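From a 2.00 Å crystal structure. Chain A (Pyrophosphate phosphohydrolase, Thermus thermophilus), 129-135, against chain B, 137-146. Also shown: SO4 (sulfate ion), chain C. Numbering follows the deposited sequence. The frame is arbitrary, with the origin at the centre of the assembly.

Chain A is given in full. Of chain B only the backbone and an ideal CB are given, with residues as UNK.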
# COMPACT_ATOMS: atom_id res chain seq x y z
N LYS A 129 -8.84 19.26 -12.86
CA LYS A 129 -9.59 20.35 -12.27
C LYS A 129 -11.02 19.96 -11.93
O LYS A 129 -11.60 20.47 -10.94
CB LYS A 129 -9.71 21.52 -13.31
CG LYS A 129 -8.37 22.25 -13.39
CD LYS A 129 -8.51 23.59 -14.07
CE LYS A 129 -8.36 23.43 -15.58
NZ LYS A 129 -7.34 24.43 -16.06
N GLN A 130 -11.62 19.04 -12.69
CA GLN A 130 -13.02 18.65 -12.41
C GLN A 130 -13.11 17.77 -11.16
O GLN A 130 -14.13 17.74 -10.45
CB GLN A 130 -13.65 17.89 -13.50
CG GLN A 130 -14.19 18.11 -14.83
CD GLN A 130 -14.81 16.78 -15.34
OE1 GLN A 130 -15.90 16.92 -15.93
NE2 GLN A 130 -14.15 15.64 -15.05
N GLU A 131 -12.06 16.95 -11.01
CA GLU A 131 -11.93 16.04 -9.87
C GLU A 131 -11.82 16.88 -8.60
O GLU A 131 -12.49 16.61 -7.59
CB GLU A 131 -10.75 15.08 -10.05
CG GLU A 131 -10.70 14.01 -8.93
CD GLU A 131 -9.40 13.21 -9.01
OE1 GLU A 131 -8.46 13.77 -9.59
OE2 GLU A 131 -9.35 12.04 -8.60
N ILE A 132 -10.94 17.89 -8.67
CA ILE A 132 -10.76 18.80 -7.50
C ILE A 132 -12.05 19.49 -7.13
O ILE A 132 -12.55 19.42 -5.98
CB ILE A 132 -9.58 19.76 -7.69
CG1 ILE A 132 -8.27 19.00 -7.83
CG2 ILE A 132 -9.52 20.71 -6.49
CD1 ILE A 132 -7.06 19.73 -8.34
N GLN A 133 -12.68 20.16 -8.11
CA GLN A 133 -13.93 20.83 -7.81
C GLN A 133 -14.97 19.91 -7.25
O GLN A 133 -15.69 20.26 -6.27
CB GLN A 133 -14.42 21.45 -9.15
CG GLN A 133 -15.86 21.92 -8.96
CD GLN A 133 -16.20 22.95 -10.03
OE1 GLN A 133 -15.27 23.32 -10.75
NE2 GLN A 133 -17.46 23.36 -10.10
N HIS A 134 -15.10 18.73 -7.89
CA HIS A 134 -16.17 17.80 -7.41
C HIS A 134 -15.87 17.36 -6.00
O HIS A 134 -16.76 17.09 -5.18
CB HIS A 134 -16.40 16.72 -8.45
CG HIS A 134 -17.24 15.55 -8.03
ND1 HIS A 134 -16.66 14.43 -7.46
CD2 HIS A 134 -18.54 15.26 -8.06
CE1 HIS A 134 -17.58 13.53 -7.18
NE2 HIS A 134 -18.76 14.04 -7.53
N PHE A 135 -14.59 17.33 -5.61
CA PHE A 135 -14.22 16.91 -4.25
C PHE A 135 -14.74 17.88 -3.22
O PHE A 135 -15.47 17.54 -2.26
CB PHE A 135 -12.71 16.68 -4.11
CG PHE A 135 -12.27 16.52 -2.67
CD1 PHE A 135 -12.34 15.32 -2.02
CD2 PHE A 135 -11.77 17.61 -1.98
CE1 PHE A 135 -11.92 15.21 -0.70
CE2 PHE A 135 -11.37 17.54 -0.67
CZ PHE A 135 -11.42 16.31 -0.02
N UNK B 137 -24.70 8.27 -5.05
CA UNK B 137 -25.31 9.52 -5.51
C UNK B 137 -24.36 10.51 -6.13
O UNK B 137 -24.82 11.48 -6.73
CB UNK B 137 -26.02 10.20 -4.34
N UNK B 138 -23.04 10.31 -6.01
CA UNK B 138 -22.11 11.29 -6.57
C UNK B 138 -21.13 10.70 -7.55
O UNK B 138 -20.49 11.47 -8.30
CB UNK B 138 -21.33 11.98 -5.44
N UNK B 139 -20.97 9.39 -7.56
CA UNK B 139 -19.92 8.77 -8.39
C UNK B 139 -20.06 8.89 -9.87
O UNK B 139 -19.07 8.77 -10.60
CB UNK B 139 -19.83 7.28 -8.06
N UNK B 140 -21.30 9.18 -10.31
CA UNK B 140 -21.55 9.32 -11.74
C UNK B 140 -21.86 10.77 -12.11
O UNK B 140 -22.16 11.10 -13.27
CB UNK B 140 -22.70 8.41 -12.17
N UNK B 141 -21.67 11.63 -11.11
CA UNK B 141 -21.88 13.06 -11.23
C UNK B 141 -21.02 13.66 -12.33
O UNK B 141 -21.61 14.51 -13.04
CB UNK B 141 -21.59 13.75 -9.90
N UNK B 142 -19.78 13.27 -12.53
CA UNK B 142 -18.91 13.78 -13.60
C UNK B 142 -19.14 13.14 -14.96
O UNK B 142 -18.49 13.45 -15.97
CB UNK B 142 -17.45 13.58 -13.20
N UNK B 143 -20.12 12.25 -15.00
CA UNK B 143 -20.52 11.54 -16.20
C UNK B 143 -21.96 11.83 -16.60
O UNK B 143 -22.57 11.02 -17.30
CB UNK B 143 -20.33 10.03 -16.00
N UNK B 144 -22.45 12.95 -16.15
CA UNK B 144 -23.78 13.45 -16.43
C UNK B 144 -23.90 13.83 -17.91
O UNK B 144 -24.88 13.51 -18.58
CB UNK B 144 -24.10 14.65 -15.53
N UNK B 145 -22.87 14.54 -18.35
CA UNK B 145 -22.73 15.03 -19.72
C UNK B 145 -22.52 13.86 -20.68
O UNK B 145 -22.28 14.06 -21.87
CB UNK B 145 -21.57 16.02 -19.82
N UNK B 146 -22.59 12.68 -20.09
CA UNK B 146 -22.45 11.40 -20.80
C UNK B 146 -23.72 10.58 -20.61
O UNK B 146 -23.83 9.40 -20.96
CB UNK B 146 -21.23 10.62 -20.30
S SO4 C . -21.91 1.06 -13.15
O1 SO4 C . -23.18 1.57 -13.76
O2 SO4 C . -21.38 2.11 -12.21
O3 SO4 C . -21.92 -0.29 -12.52
O4 SO4 C . -20.95 0.95 -14.32

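Chain A presents one face of a helix. Gln A130 and His A134, one turn apart, point their CA-to-CB bonds toward chain B; between them lie the Gln A130 carbonyl, Glu A131 CA and His A134 CB, and chain B can answer the amide and the imidazole.

Position 137 has no atom of chain A within 5.5 Å of its ideal CB, so this contact sets no demand and many residues would serve. It is Glu B137, which takes no part.

At 138 the CA-to-CB bond points toward chain A, and the ideal CB lies 3.9 Å from His A134 NE2. The backbone already supplies a partner, since O of 138 is 3.2 Å from His A134 NE2. A small or beta-branched side chain such as alanine, serine, valine or threonine would suit. The residue is Thr B138, chi1 p. The ring's NE2 donates a weak hydrogen bond to its carbonyl, bent to 130° at the hydrogen, while OG1 is bonded elsewhere in the structure.

Positions 139 and 140 are the middle of a type I turn from 138 to 141, closed by N of 141 bonding to O of 138 at 3.1 Å. That carbonyl thus serves both the turn and the histidine. Both CB atoms point away from chain A, toward the side where the sulfate lies, so polar side chains long enough to reach an anion are reasonable. Tyr B139 OH donates to SO4 O2 at 2.5 Å, and Lys B140, nearly fully extended, brings NZ to 3.0 Å from SO4 O1. The ion probably comes from the crystallisation liquor.

Position 141 turns back toward chain A, its ideal CB 3.7 Å from His A134 NE2. With the ring so near, a short side chain is the simple choice, alanine or serine. Ala B141 places its CB 3.9 Å from that NE2.

At 142 the CA-to-CB bond points toward chain A: its CA is 7.7 Å from Gln A130 CA, the nearest CA pair across the stretches, and its ideal CB is 4.3 Å from Gln A130 NE2. The space ahead is lined by the Gln A130 carbonyl, the CA of Glu A131 and the CB and ring of His A134. A medium aliphatic side chain fits, leucine, methionine or perhaps isoleucine. Leu B142 (chi1 m, chi2 t) has the largest covered area of the contact. Both its methyls pack against Gln A130 and His A134, and CD1 also makes an off-centre CH-pi contact with the ring.

At 143 the CB points sideways, and 144 is out of reach; chain A constrains neither. They are Glu B143 and Ala B144.

Position 145 points toward chain A, but its ideal CB has nothing within 5.5 Å. Only a long side chain could reach the acceptor Gln A130 OE1, favouring lysine or arginine. Lys B145 spans the gap: NZ donates to Gln A130 OE1 at 3.0 Å and to Leu B142 O at 2.6 Å, tying its own loop to the helix.

Position 146 is out of reach, and chain A would tolerate almost any residue; Lys B146 makes no contact with chain A.

Chain B (137-146) ETYKALEAKK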
# COMPACT_ATOMS: atom_id res chain seq x y z
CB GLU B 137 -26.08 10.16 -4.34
CG GLU B 137 -27.33 9.33 -4.06
CD GLU B 137 -28.22 9.84 -2.96
OE1 GLU B 137 -27.72 10.54 -2.06
OE2 GLU B 137 -29.43 9.50 -3.01
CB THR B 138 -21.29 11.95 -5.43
OG1 THR B 138 -20.65 10.91 -4.65
CG2 THR B 138 -22.13 12.74 -4.45
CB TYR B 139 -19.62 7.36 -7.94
CG TYR B 139 -20.38 6.22 -8.59
CD1 TYR B 139 -21.75 6.14 -8.47
CD2 TYR B 139 -19.73 5.20 -9.25
CE1 TYR B 139 -22.49 5.09 -8.98
CE2 TYR B 139 -20.44 4.13 -9.77
CZ TYR B 139 -21.81 4.09 -9.64
OH TYR B 139 -22.54 3.04 -10.15
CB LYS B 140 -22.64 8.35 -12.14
CG LYS B 140 -22.23 6.92 -12.45
CD LYS B 140 -23.45 6.14 -12.87
CE LYS B 140 -23.23 4.74 -13.33
NZ LYS B 140 -24.49 4.25 -14.02
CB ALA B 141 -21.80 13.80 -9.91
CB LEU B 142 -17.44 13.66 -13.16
CG LEU B 142 -17.14 14.49 -11.91
CD1 LEU B 142 -15.78 14.31 -11.34
CD2 LEU B 142 -17.26 15.98 -12.31
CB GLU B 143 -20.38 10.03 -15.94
CG GLU B 143 -18.96 9.58 -16.30
CD GLU B 143 -18.72 8.22 -15.67
OE1 GLU B 143 -19.67 7.78 -14.99
OE2 GLU B 143 -17.64 7.66 -15.86
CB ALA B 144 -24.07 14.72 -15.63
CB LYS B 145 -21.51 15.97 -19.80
CG LYS B 145 -20.18 15.24 -19.56
CD LYS B 145 -19.00 16.21 -19.68
CE LYS B 145 -17.75 15.65 -19.01
NZ LYS B 145 -17.98 15.47 -17.53
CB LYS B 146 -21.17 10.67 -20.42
CG LYS B 146 -19.92 11.52 -20.62
CD LYS B 146 -18.63 10.72 -20.66
CE LYS B 146 -17.53 11.52 -21.36
NZ LYS B 146 -16.18 10.90 -21.27
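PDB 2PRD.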